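PDB 5M1T: MucR Phosphodiesterase, which is an EAL-domain protein, named a phosphodiesterase, that adopts a barrel-shaped fold and in this structure holds two magnesium ions and C2E. Local coordinates for residues Q51-A56 / A203-I208; A122-A127 / S184-G189; G63-L68 / S261-L266. All blocks are in the same frame, centred on the assembly; numbering follows the deposited sequence.

Contact 1 of 3, residues Q51-A56 / A203-I208. With C2E (9,9'-[(2R,3R,3aS,5S,7aR,9R,10R,10aS,12S,14aR)-3,5,10,12-tetrahydroxy-5,12-dioxidooctahydro-2H,7H-difuro[3,2-d:3',2'-j][1,3,7,9,2,8]tetraoxadiphosphacyclododecine-2,9-diyl]bis(2-amino-1,9-dihydro-6H-purin-6-one)), chain C.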
# COMPACT_ATOMS: atom_id res chain seq x y z
N GLN A 51 -25.47 -2.21 -6.04
CA GLN A 51 -26.53 -2.02 -5.06
C GLN A 51 -26.85 -0.53 -4.81
O GLN A 51 -25.97 0.26 -4.51
CB GLN A 51 -26.19 -2.69 -3.75
CG GLN A 51 -27.46 -2.83 -2.91
CD GLN A 51 -27.21 -3.38 -1.54
OE1 GLN A 51 -26.09 -3.31 -1.03
NE2 GLN A 51 -28.26 -3.95 -0.94
N PRO A 52 -28.12 -0.14 -4.98
CA PRO A 52 -28.55 1.24 -4.75
C PRO A 52 -28.24 1.75 -3.37
O PRO A 52 -28.41 1.00 -2.40
CB PRO A 52 -30.07 1.16 -4.90
CG PRO A 52 -30.37 -0.09 -5.64
CD PRO A 52 -29.23 -1.02 -5.41
N LYS A 53 -27.77 2.99 -3.28
CA LYS A 53 -27.72 3.68 -1.98
C LYS A 53 -28.78 4.76 -2.14
O LYS A 53 -28.84 5.43 -3.18
CB LYS A 53 -26.37 4.34 -1.67
CG LYS A 53 -25.15 3.43 -1.80
CD LYS A 53 -23.83 4.22 -1.95
CE LYS A 53 -23.74 5.37 -0.95
NZ LYS A 53 -22.58 6.23 -1.29
N VAL A 54 -29.61 4.93 -1.12
CA VAL A 54 -30.83 5.74 -1.23
C VAL A 54 -30.90 6.72 -0.08
O VAL A 54 -30.56 6.34 1.03
CB VAL A 54 -32.02 4.77 -1.21
CG1 VAL A 54 -33.31 5.45 -0.91
CG2 VAL A 54 -32.14 4.08 -2.55
N LEU A 55 -31.33 7.97 -0.33
CA LEU A 55 -31.58 8.90 0.78
C LEU A 55 -32.68 8.34 1.68
O LEU A 55 -33.61 7.69 1.21
CB LEU A 55 -31.89 10.35 0.34
CG LEU A 55 -30.68 11.18 -0.20
CD1 LEU A 55 -31.02 12.67 -0.28
CD2 LEU A 55 -29.35 11.01 0.55
N ALA A 56 -32.50 8.50 2.97
CA ALA A 56 -33.39 7.91 3.96
C ALA A 56 -34.69 8.73 4.04
O ALA A 56 -34.63 9.95 4.06
CB ALA A 56 -32.70 7.91 5.30
N ALA A 203 -12.25 11.86 4.69
CA ALA A 203 -13.37 11.02 4.39
C ALA A 203 -14.57 11.90 4.24
O ALA A 203 -14.59 13.01 4.73
CB ALA A 203 -13.59 10.02 5.52
N SER A 204 -15.57 11.40 3.55
CA SER A 204 -16.80 12.11 3.30
C SER A 204 -17.95 11.38 3.92
O SER A 204 -18.96 11.96 4.18
CB SER A 204 -17.06 12.18 1.80
OG SER A 204 -16.37 13.28 1.28
N GLU A 205 -17.79 10.07 4.13
CA GLU A 205 -18.86 9.26 4.72
C GLU A 205 -18.34 8.08 5.54
O GLU A 205 -17.25 7.55 5.28
CB GLU A 205 -19.84 8.78 3.63
CG GLU A 205 -19.27 7.77 2.69
CD GLU A 205 -20.27 7.14 1.70
OE1 GLU A 205 -21.19 7.83 1.17
OE2 GLU A 205 -20.07 5.91 1.43
N LEU A 206 -19.11 7.71 6.56
CA LEU A 206 -18.93 6.45 7.23
C LEU A 206 -20.08 5.53 6.86
O LEU A 206 -21.23 5.98 6.75
CB LEU A 206 -18.89 6.62 8.73
CG LEU A 206 -17.99 7.70 9.32
CD1 LEU A 206 -18.22 7.67 10.81
CD2 LEU A 206 -16.52 7.49 8.99
N LYS A 207 -19.75 4.24 6.71
CA LYS A 207 -20.76 3.20 6.44
C LYS A 207 -20.87 2.25 7.64
O LYS A 207 -19.97 1.44 7.89
CB LYS A 207 -20.45 2.40 5.19
CG LYS A 207 -20.12 3.26 4.00
CD LYS A 207 -20.10 2.47 2.71
CE LYS A 207 -21.47 2.39 2.06
NZ LYS A 207 -21.48 1.33 0.97
N ILE A 208 -21.99 2.32 8.34
CA ILE A 208 -22.19 1.46 9.48
C ILE A 208 -22.22 -0.01 9.05
O ILE A 208 -22.96 -0.36 8.11
CB ILE A 208 -23.51 1.75 10.22
CG1 ILE A 208 -23.58 3.21 10.65
CG2 ILE A 208 -23.60 0.83 11.41
CD1 ILE A 208 -24.99 3.67 10.95
P1 C2E C . -19.08 -4.74 1.82
O2P C2E C . -18.18 -3.67 1.27
O1P C2E C . -19.54 -4.53 3.25
O5' C2E C . -20.34 -4.83 0.85
C5' C2E C . -21.65 -4.97 1.37
C4' C2E C . -22.04 -6.42 1.47
O4' C2E C . -23.29 -6.50 2.18
C3' C2E C . -22.28 -7.06 0.12
O3' C2E C . -21.94 -8.45 0.20
C2' C2E C . -23.78 -6.94 -0.08
O2' C2E C . -24.31 -7.94 -0.96
C1' C2E C . -24.24 -7.16 1.35
N9 C2E C . -25.57 -6.63 1.63
C8 C2E C . -26.08 -5.45 1.23
N7 C2E C . -27.34 -5.30 1.69
C5 C2E C . -27.63 -6.38 2.42
C6 C2E C . -28.79 -6.85 3.19
O6 C2E C . -29.82 -6.14 3.28
N1 C2E C . -28.69 -8.05 3.79
C2 C2E C . -27.58 -8.81 3.70
N2 C2E C . -27.53 -10.01 4.32
N3 C2E C . -26.48 -8.44 3.02
C4 C2E C . -26.47 -7.26 2.37
P11 C2E C . -21.04 -9.13 -0.95
O21 C2E C . -21.51 -8.62 -2.30
O11 C2E C . -21.20 -10.61 -0.86
O5A C2E C . -19.53 -8.66 -0.70
C5A C2E C . -18.91 -8.99 0.54
C4A C2E C . -17.63 -8.20 0.70
O4A C2E C . -16.74 -8.45 -0.38
C3A C2E C . -17.85 -6.71 0.62
O3A C2E C . -18.32 -6.16 1.84
C2A C2E C . -16.49 -6.19 0.24
O2A C2E C . -15.63 -6.12 1.37
C1A C2E C . -15.97 -7.28 -0.66
N91 C2E C . -16.10 -6.87 -2.09
C81 C2E C . -17.18 -6.97 -2.91
N71 C2E C . -16.88 -6.51 -4.15
C51 C2E C . -15.59 -6.11 -4.12
C61 C2E C . -14.64 -5.52 -5.07
O61 C2E C . -14.99 -5.26 -6.24
N11 C2E C . -13.39 -5.25 -4.63
C21 C2E C . -13.02 -5.51 -3.36
N21 C2E C . -11.76 -5.23 -2.97
N31 C2E C . -13.84 -6.05 -2.43
C41 C2E C . -15.10 -6.34 -2.77
O HOH W 1 -20.32 4.42 -0.65
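Lys-53 and Glu-205 reach toward each other from opposite directions and meet in a salt bridge, Lys-53 NZ lying 3.2 Å from Glu-205 OE1. The ammonium group comes to the syn lone pair of OE1, the side that faces the second carboxylate oxygen. Length is what makes the contact possible: the nearest pair of CA atoms across it, those of Lys-53 and Lys-207, is still 10.9 Å apart. On the lysine side a single bend in the aliphatic chain (chi3 46°) sets the direction of CE and the NZ it carries, whereas the glutamate runs extended beyond CG. Water 1 completes a bridge beside the direct bond, accepting from Lys-53 NZ at 3.0 Å and donating to Glu-205 OE2 at 2.6 Å. That same OE2 is hydrogen-bonded to Ser-184 on the adjoining strand, so both carboxylate oxygens have partners in a buried setting. Lys-207 contributes the third share of buried surface without a direct bond; its NZ stays 5.5 Å from Lys-53 NZ. It is directed instead to Glu-156 and Glu-65 by salt bridges and to Gln-263 by a hydrogen bond, which probably balances much of its charge. Strands 46-55 and 205-208 are not neighbours in the sheet, and their long polar side chains join across its inside, as expected of the closed, TIM-like barrel of EAL domains.

Contact 2 of 3, residues A122-A127 / S184-G189. With MG (magnesium ion), chain D; MG (magnesium ion), chain E; C2E (9,9'-[(2R,3R,3aS,5S,7aR,9R,10R,10aS,12S,14aR)-3,5,10,12-tetrahydroxy-5,12-dioxidooctahydro-2H,7H-difuro[3,2-d:3',2'-j][1,3,7,9,2,8]tetraoxadiphosphacyclododecine-2,9-diyl]bis(2-amino-1,9-dihydro-6H-purin-6-one)), chain C.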
# COMPACT_ATOMS: atom_id res chain seq x y z
N ALA A 122 -19.47 3.64 -5.96
CA ALA A 122 -18.54 3.29 -4.90
C ALA A 122 -17.84 1.96 -5.19
O ALA A 122 -18.48 0.96 -5.48
CB ALA A 122 -19.29 3.21 -3.59
N VAL A 123 -16.52 1.95 -5.10
CA VAL A 123 -15.72 0.75 -5.38
C VAL A 123 -14.92 0.36 -4.13
O VAL A 123 -14.31 1.21 -3.50
CB VAL A 123 -14.74 0.98 -6.55
CG1 VAL A 123 -13.76 -0.18 -6.70
CG2 VAL A 123 -15.53 1.22 -7.84
N ASN A 124 -14.93 -0.90 -3.79
CA ASN A 124 -14.22 -1.34 -2.60
C ASN A 124 -12.73 -1.53 -2.83
O ASN A 124 -12.33 -2.03 -3.89
CB ASN A 124 -14.81 -2.65 -2.12
CG ASN A 124 -16.20 -2.45 -1.54
OD1 ASN A 124 -16.35 -1.88 -0.46
ND2 ASN A 124 -17.22 -2.87 -2.26
N LEU A 125 -11.92 -1.16 -1.82
CA LEU A 125 -10.48 -1.44 -1.84
C LEU A 125 -10.07 -2.32 -0.65
O LEU A 125 -10.30 -2.00 0.49
CB LEU A 125 -9.68 -0.14 -1.80
CG LEU A 125 -9.94 0.89 -2.92
CD1 LEU A 125 -9.14 2.16 -2.71
CD2 LEU A 125 -9.56 0.30 -4.25
N SER A 126 -9.46 -3.46 -0.97
CA SER A 126 -8.86 -4.34 0.03
C SER A 126 -7.64 -3.65 0.63
O SER A 126 -7.20 -2.61 0.13
CB SER A 126 -8.42 -5.65 -0.60
OG SER A 126 -7.23 -5.41 -1.34
N ALA A 127 -7.09 -4.25 1.68
CA ALA A 127 -5.90 -3.74 2.32
C ALA A 127 -4.70 -3.70 1.35
O ALA A 127 -3.90 -2.76 1.37
CB ALA A 127 -5.58 -4.58 3.55
N SER A 184 -14.92 6.94 1.42
CA SER A 184 -15.82 6.35 2.39
C SER A 184 -15.08 5.37 3.30
O SER A 184 -14.23 4.58 2.84
CB SER A 184 -16.96 5.64 1.65
OG SER A 184 -17.86 5.02 2.56
N ILE A 185 -15.35 5.44 4.61
CA ILE A 185 -14.81 4.45 5.56
C ILE A 185 -15.85 3.36 5.79
O ILE A 185 -16.89 3.58 6.42
CB ILE A 185 -14.44 5.08 6.90
CG1 ILE A 185 -13.53 6.29 6.73
CG2 ILE A 185 -13.77 4.06 7.82
CD1 ILE A 185 -12.21 6.04 6.05
N ASP A 186 -15.55 2.18 5.30
CA ASP A 186 -16.49 1.08 5.23
C ASP A 186 -16.47 0.21 6.52
O ASP A 186 -15.55 0.30 7.34
CB ASP A 186 -16.06 0.20 4.04
CG ASP A 186 -17.18 -0.67 3.49
OD1 ASP A 186 -18.33 -0.66 4.05
OD2 ASP A 186 -16.87 -1.35 2.49
N ASP A 187 -17.46 -0.66 6.67
CA ASP A 187 -17.52 -1.59 7.82
C ASP A 187 -17.26 -0.90 9.17
O ASP A 187 -16.60 -1.45 10.05
CB ASP A 187 -16.55 -2.76 7.64
CG ASP A 187 -16.86 -3.62 6.41
OD1 ASP A 187 -17.94 -3.45 5.76
OD2 ASP A 187 -16.00 -4.47 6.10
N PHE A 188 -17.78 0.30 9.32
CA PHE A 188 -17.46 1.09 10.48
C PHE A 188 -18.12 0.48 11.73
O PHE A 188 -19.25 -0.00 11.70
CB PHE A 188 -17.83 2.56 10.29
CG PHE A 188 -17.18 3.47 11.27
CD1 PHE A 188 -15.90 3.94 11.04
CD2 PHE A 188 -17.82 3.81 12.46
CE1 PHE A 188 -15.26 4.76 11.95
CE2 PHE A 188 -17.19 4.65 13.37
CZ PHE A 188 -15.91 5.11 13.12
N GLY A 189 -17.33 0.42 12.79
CA GLY A 189 -17.77 -0.17 14.04
C GLY A 189 -17.04 -1.47 14.27
O GLY A 189 -16.96 -1.93 15.42
MG MG D . -18.19 -1.63 0.80
MG MG E . -19.63 -2.44 4.47
P1 C2E C . -19.08 -4.74 1.82
O2P C2E C . -18.18 -3.67 1.27
O1P C2E C . -19.54 -4.53 3.25
O5' C2E C . -20.34 -4.83 0.85
C5' C2E C . -21.65 -4.97 1.37
C4' C2E C . -22.04 -6.42 1.47
O4' C2E C . -23.29 -6.50 2.18
C3' C2E C . -22.28 -7.06 0.12
O3' C2E C . -21.94 -8.45 0.20
C2' C2E C . -23.78 -6.94 -0.08
O2' C2E C . -24.31 -7.94 -0.96
C1' C2E C . -24.24 -7.16 1.35
N9 C2E C . -25.57 -6.63 1.63
C8 C2E C . -26.08 -5.45 1.23
N7 C2E C . -27.34 -5.30 1.69
C5 C2E C . -27.63 -6.38 2.42
C6 C2E C . -28.79 -6.85 3.19
O6 C2E C . -29.82 -6.14 3.28
N1 C2E C . -28.69 -8.05 3.79
C2 C2E C . -27.58 -8.81 3.70
N2 C2E C . -27.53 -10.01 4.32
N3 C2E C . -26.48 -8.44 3.02
C4 C2E C . -26.47 -7.26 2.37
P11 C2E C . -21.04 -9.13 -0.95
O21 C2E C . -21.51 -8.62 -2.30
O11 C2E C . -21.20 -10.61 -0.86
O5A C2E C . -19.53 -8.66 -0.70
C5A C2E C . -18.91 -8.99 0.54
C4A C2E C . -17.63 -8.20 0.70
O4A C2E C . -16.74 -8.45 -0.38
C3A C2E C . -17.85 -6.71 0.62
O3A C2E C . -18.32 -6.16 1.84
C2A C2E C . -16.49 -6.19 0.24
O2A C2E C . -15.63 -6.12 1.37
C1A C2E C . -15.97 -7.28 -0.66
N91 C2E C . -16.10 -6.87 -2.09
C81 C2E C . -17.18 -6.97 -2.91
N71 C2E C . -16.88 -6.51 -4.15
C51 C2E C . -15.59 -6.11 -4.12
C61 C2E C . -14.64 -5.52 -5.07
O61 C2E C . -14.99 -5.26 -6.24
N11 C2E C . -13.39 -5.25 -4.63
C21 C2E C . -13.02 -5.51 -3.36
N21 C2E C . -11.76 -5.23 -2.97
N31 C2E C . -13.84 -6.05 -2.43
C41 C2E C . -15.10 -6.34 -2.77
O HOH W 2 -20.21 -1.61 1.59
O HOH W 3 -19.91 -4.09 5.91
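Asn-124 and Asp-186 meet through a shared magnesium ion, at the ends of two parallel strands of the EAL-domain barrel where the metal centre lies. Their oxygens, Asn-124 OD1 and Asp-186 OD2, stand 3.0 Å apart with no hydrogen bond between them; the magnesium ion of chain D explains the closeness. It is 2.2 Å from Asn-124 OD1 and equally far from Asp-186 OD2. The side chains cross at about a right angle, yet the amide and carboxylate planes differ by just 17°. Asp-186 has CG nearly opposite its backbone N (chi1 -158°), which carries the carboxylate to a position between the metals. While OD2 holds one ion, OD1 binds the magnesium of chain E at 2.2 Å, making the carboxylate a bridge. One C2E phosphate, that of P1, spans the same pair, O2P on the chain D ion and O1P on the chain E ion. Glu-65 and Glu-156 complete the protein ligands of the chain D ion, and Glu-243 serves the other. This inner part is buried and tightly held by the metals.

Away from it the contact opens out. Ser-126 and Asp-187 are partly exposed and Ala-127 is exposed, and none of them touches the opposite segment. Ser-126 N is hydrogen-bonded to Gln-129 OE1 and lies 3.5 Å from C2E N21; the Ser-126 side chain caps the helix that follows. Water 3 occupies a site on the chain E ion, where Asp-187 OD1 binds at 2.4 Å. Beside that ion, Asp-187 N donates to Asp-186 OD1 at 2.8 Å, approaching from above the carboxylate, 41° out of its plane.

Contact 3 of 3, residues G63-L68 / S261-L266. With MG (magnesium ion), chain D; C2E (9,9'-[(2R,3R,3aS,5S,7aR,9R,10R,10aS,12S,14aR)-3,5,10,12-tetrahydroxy-5,12-dioxidooctahydro-2H,7H-difuro[3,2-d:3',2'-j][1,3,7,9,2,8]tetraoxadiphosphacyclododecine-2,9-diyl]bis(2-amino-1,9-dihydro-6H-purin-6-one)), chain C.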
# COMPACT_ATOMS: atom_id res chain seq x y z
N GLY A 63 -26.76 6.86 -5.79
CA GLY A 63 -25.65 6.11 -6.38
C GLY A 63 -25.75 4.61 -6.17
O GLY A 63 -26.81 4.10 -5.77
N VAL A 64 -24.65 3.92 -6.43
CA VAL A 64 -24.57 2.50 -6.18
C VAL A 64 -23.23 2.10 -5.57
O VAL A 64 -22.25 2.82 -5.72
CB VAL A 64 -24.80 1.67 -7.46
CG1 VAL A 64 -26.19 1.91 -8.01
CG2 VAL A 64 -23.76 1.97 -8.53
N GLU A 65 -23.20 0.95 -4.91
CA GLU A 65 -21.95 0.29 -4.60
C GLU A 65 -21.71 -0.84 -5.62
O GLU A 65 -22.59 -1.67 -5.83
CB GLU A 65 -21.96 -0.28 -3.17
CG GLU A 65 -20.65 -0.93 -2.79
CD GLU A 65 -20.58 -1.42 -1.33
OE1 GLU A 65 -21.59 -1.30 -0.60
OE2 GLU A 65 -19.51 -1.92 -0.93
N ALA A 66 -20.54 -0.86 -6.23
CA ALA A 66 -20.15 -1.95 -7.09
C ALA A 66 -19.72 -3.14 -6.27
O ALA A 66 -18.91 -3.00 -5.34
CB ALA A 66 -19.00 -1.52 -8.02
N LEU A 67 -20.26 -4.31 -6.61
CA LEU A 67 -20.03 -5.54 -5.88
C LEU A 67 -19.71 -6.71 -6.85
O LEU A 67 -20.49 -7.05 -7.75
CB LEU A 67 -21.28 -5.88 -5.03
CG LEU A 67 -21.58 -4.95 -3.86
CD1 LEU A 67 -22.97 -5.21 -3.24
CD2 LEU A 67 -20.49 -5.07 -2.79
N LEU A 68 -18.55 -7.32 -6.65
CA LEU A 68 -18.06 -8.31 -7.57
C LEU A 68 -18.80 -9.63 -7.38
O LEU A 68 -19.10 -10.04 -6.25
CB LEU A 68 -16.56 -8.50 -7.35
CG LEU A 68 -15.76 -9.40 -8.31
CD1 LEU A 68 -15.77 -8.82 -9.70
CD2 LEU A 68 -14.33 -9.59 -7.80
N SER A 261 -28.26 8.15 4.36
CA SER A 261 -28.61 7.22 3.32
C SER A 261 -28.59 5.77 3.79
O SER A 261 -27.97 5.43 4.81
CB SER A 261 -27.69 7.42 2.11
OG SER A 261 -26.33 7.33 2.46
N LEU A 262 -29.34 4.94 3.06
CA LEU A 262 -29.53 3.55 3.43
C LEU A 262 -29.17 2.67 2.25
O LEU A 262 -29.34 3.05 1.08
CB LEU A 262 -30.99 3.27 3.81
CG LEU A 262 -31.70 4.19 4.82
CD1 LEU A 262 -33.11 3.67 5.04
CD2 LEU A 262 -30.98 4.23 6.16
N GLN A 263 -28.70 1.47 2.58
CA GLN A 263 -28.39 0.44 1.60
C GLN A 263 -28.84 -0.90 2.18
O GLN A 263 -28.65 -1.18 3.37
CB GLN A 263 -26.91 0.46 1.37
CG GLN A 263 -26.44 -0.32 0.22
CD GLN A 263 -24.95 -0.16 0.01
OE1 GLN A 263 -24.37 0.90 0.30
NE2 GLN A 263 -24.33 -1.20 -0.55
N GLY A 264 -29.51 -1.70 1.36
CA GLY A 264 -29.95 -2.99 1.86
C GLY A 264 -30.95 -3.65 0.96
O GLY A 264 -31.52 -2.99 0.06
N PHE A 265 -31.17 -4.94 1.21
CA PHE A 265 -32.11 -5.74 0.44
C PHE A 265 -33.53 -5.15 0.37
O PHE A 265 -34.19 -5.26 -0.63
CB PHE A 265 -32.19 -7.16 0.96
CG PHE A 265 -30.96 -7.98 0.71
CD1 PHE A 265 -29.88 -7.46 0.03
CD2 PHE A 265 -30.91 -9.29 1.12
CE1 PHE A 265 -28.78 -8.22 -0.23
CE2 PHE A 265 -29.80 -10.04 0.89
CZ PHE A 265 -28.73 -9.50 0.21
N LEU A 266 -33.97 -4.50 1.43
CA LEU A 266 -35.30 -3.88 1.47
C LEU A 266 -35.42 -2.80 0.40
O LEU A 266 -36.47 -2.65 -0.20
CB LEU A 266 -35.55 -3.25 2.84
CG LEU A 266 -36.98 -2.68 3.01
CD1 LEU A 266 -38.00 -3.81 3.18
CD2 LEU A 266 -37.10 -1.68 4.16
MG MG D . -18.19 -1.63 0.80
P1 C2E C . -19.08 -4.74 1.82
O2P C2E C . -18.18 -3.67 1.27
O1P C2E C . -19.54 -4.53 3.25
O5' C2E C . -20.34 -4.83 0.85
C5' C2E C . -21.65 -4.97 1.37
C4' C2E C . -22.04 -6.42 1.47
O4' C2E C . -23.29 -6.50 2.18
C3' C2E C . -22.28 -7.06 0.12
O3' C2E C . -21.94 -8.45 0.20
C2' C2E C . -23.78 -6.94 -0.08
O2' C2E C . -24.31 -7.94 -0.96
C1' C2E C . -24.24 -7.16 1.35
N9 C2E C . -25.57 -6.63 1.63
C8 C2E C . -26.08 -5.45 1.23
N7 C2E C . -27.34 -5.30 1.69
C5 C2E C . -27.63 -6.38 2.42
C6 C2E C . -28.79 -6.85 3.19
O6 C2E C . -29.82 -6.14 3.28
N1 C2E C . -28.69 -8.05 3.79
C2 C2E C . -27.58 -8.81 3.70
N2 C2E C . -27.53 -10.01 4.32
N3 C2E C . -26.48 -8.44 3.02
C4 C2E C . -26.47 -7.26 2.37
P11 C2E C . -21.04 -9.13 -0.95
O21 C2E C . -21.51 -8.62 -2.30
O11 C2E C . -21.20 -10.61 -0.86
O5A C2E C . -19.53 -8.66 -0.70
C5A C2E C . -18.91 -8.99 0.54
C4A C2E C . -17.63 -8.20 0.70
O4A C2E C . -16.74 -8.45 -0.38
C3A C2E C . -17.85 -6.71 0.62
O3A C2E C . -18.32 -6.16 1.84
C2A C2E C . -16.49 -6.19 0.24
O2A C2E C . -15.63 -6.12 1.37
C1A C2E C . -15.97 -7.28 -0.66
N91 C2E C . -16.10 -6.87 -2.09
C81 C2E C . -17.18 -6.97 -2.91
N71 C2E C . -16.88 -6.51 -4.15
C51 C2E C . -15.59 -6.11 -4.12
C61 C2E C . -14.64 -5.52 -5.07
O61 C2E C . -14.99 -5.26 -6.24
N11 C2E C . -13.39 -5.25 -4.63
C21 C2E C . -13.02 -5.51 -3.36
N21 C2E C . -11.76 -5.23 -2.97
N31 C2E C . -13.84 -6.05 -2.43
C41 C2E C . -15.10 -6.34 -2.77
O HOH W 2 -20.21 -1.61 1.59
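Gln-263 and Glu-65 are joined by a hydrogen bond from NE2 of the former to OE1 of the latter, 2.7 Å long and fairly straight at 162°. The donor meets the anti side of the carboxylate, close to its plane, although the two planar groups stand 89° apart. CG opposite the backbone N (Glu-65 chi1 -178°) directs each extended chain toward the other strand. NE2 also donates to Gln-51 OE1 and Gln-263 OE1 accepts from Lys-207 NZ; partners at both ends of the amide probably fix its rotation. Glu-65 OE1 is also salt-bridged to Lys-207.

Metal coordination uses the other carboxylate oxygen: Glu-65 OE2 lies 2.2 Å from the magnesium ion of chain D. With Lys-207, Gln-263 probably helps orient this metal-binding carboxylate from the second shell.

C2E is held by backbone donors: Phe-265 N to O6 of one guanine at 2.7 Å, Leu-68 N to N71 of the other at 3.1 Å. The Phe-265 ring lies over the first guanine, with C2E C6 3.4 Å above the ring plane, toward the rim.

Strand 46-55 runs between strands 61-72 and 261-263. Outside the sheet, Val-64 and Leu-68 pack on helix 93-113, and Leu-262 packs on helix 248-257.

In the fold
From the N terminus, strand 46-55 opens contact 1 and strand 61-72, the next in the chain, opens contact 3. Contact 1 closes at 203-208, before contact 3 closes at 261-266, so these two loops cross. Contact 2, from 122-127 to 184-189, is nested inside both. Neighbouring strands of the sheet tie them together: Val-54 O is 2.8 Å from Leu-262 N between contacts 1 and 3, Ala-122 O is 2.9 Å from Ala-66 N between contacts 2 and 3, and Lys-207 O is 2.9 Å from Phe-188 N between contacts 1 and 2. All three contacts touch C2E, while contacts 2 and 3 also share one magnesium ion and water 2.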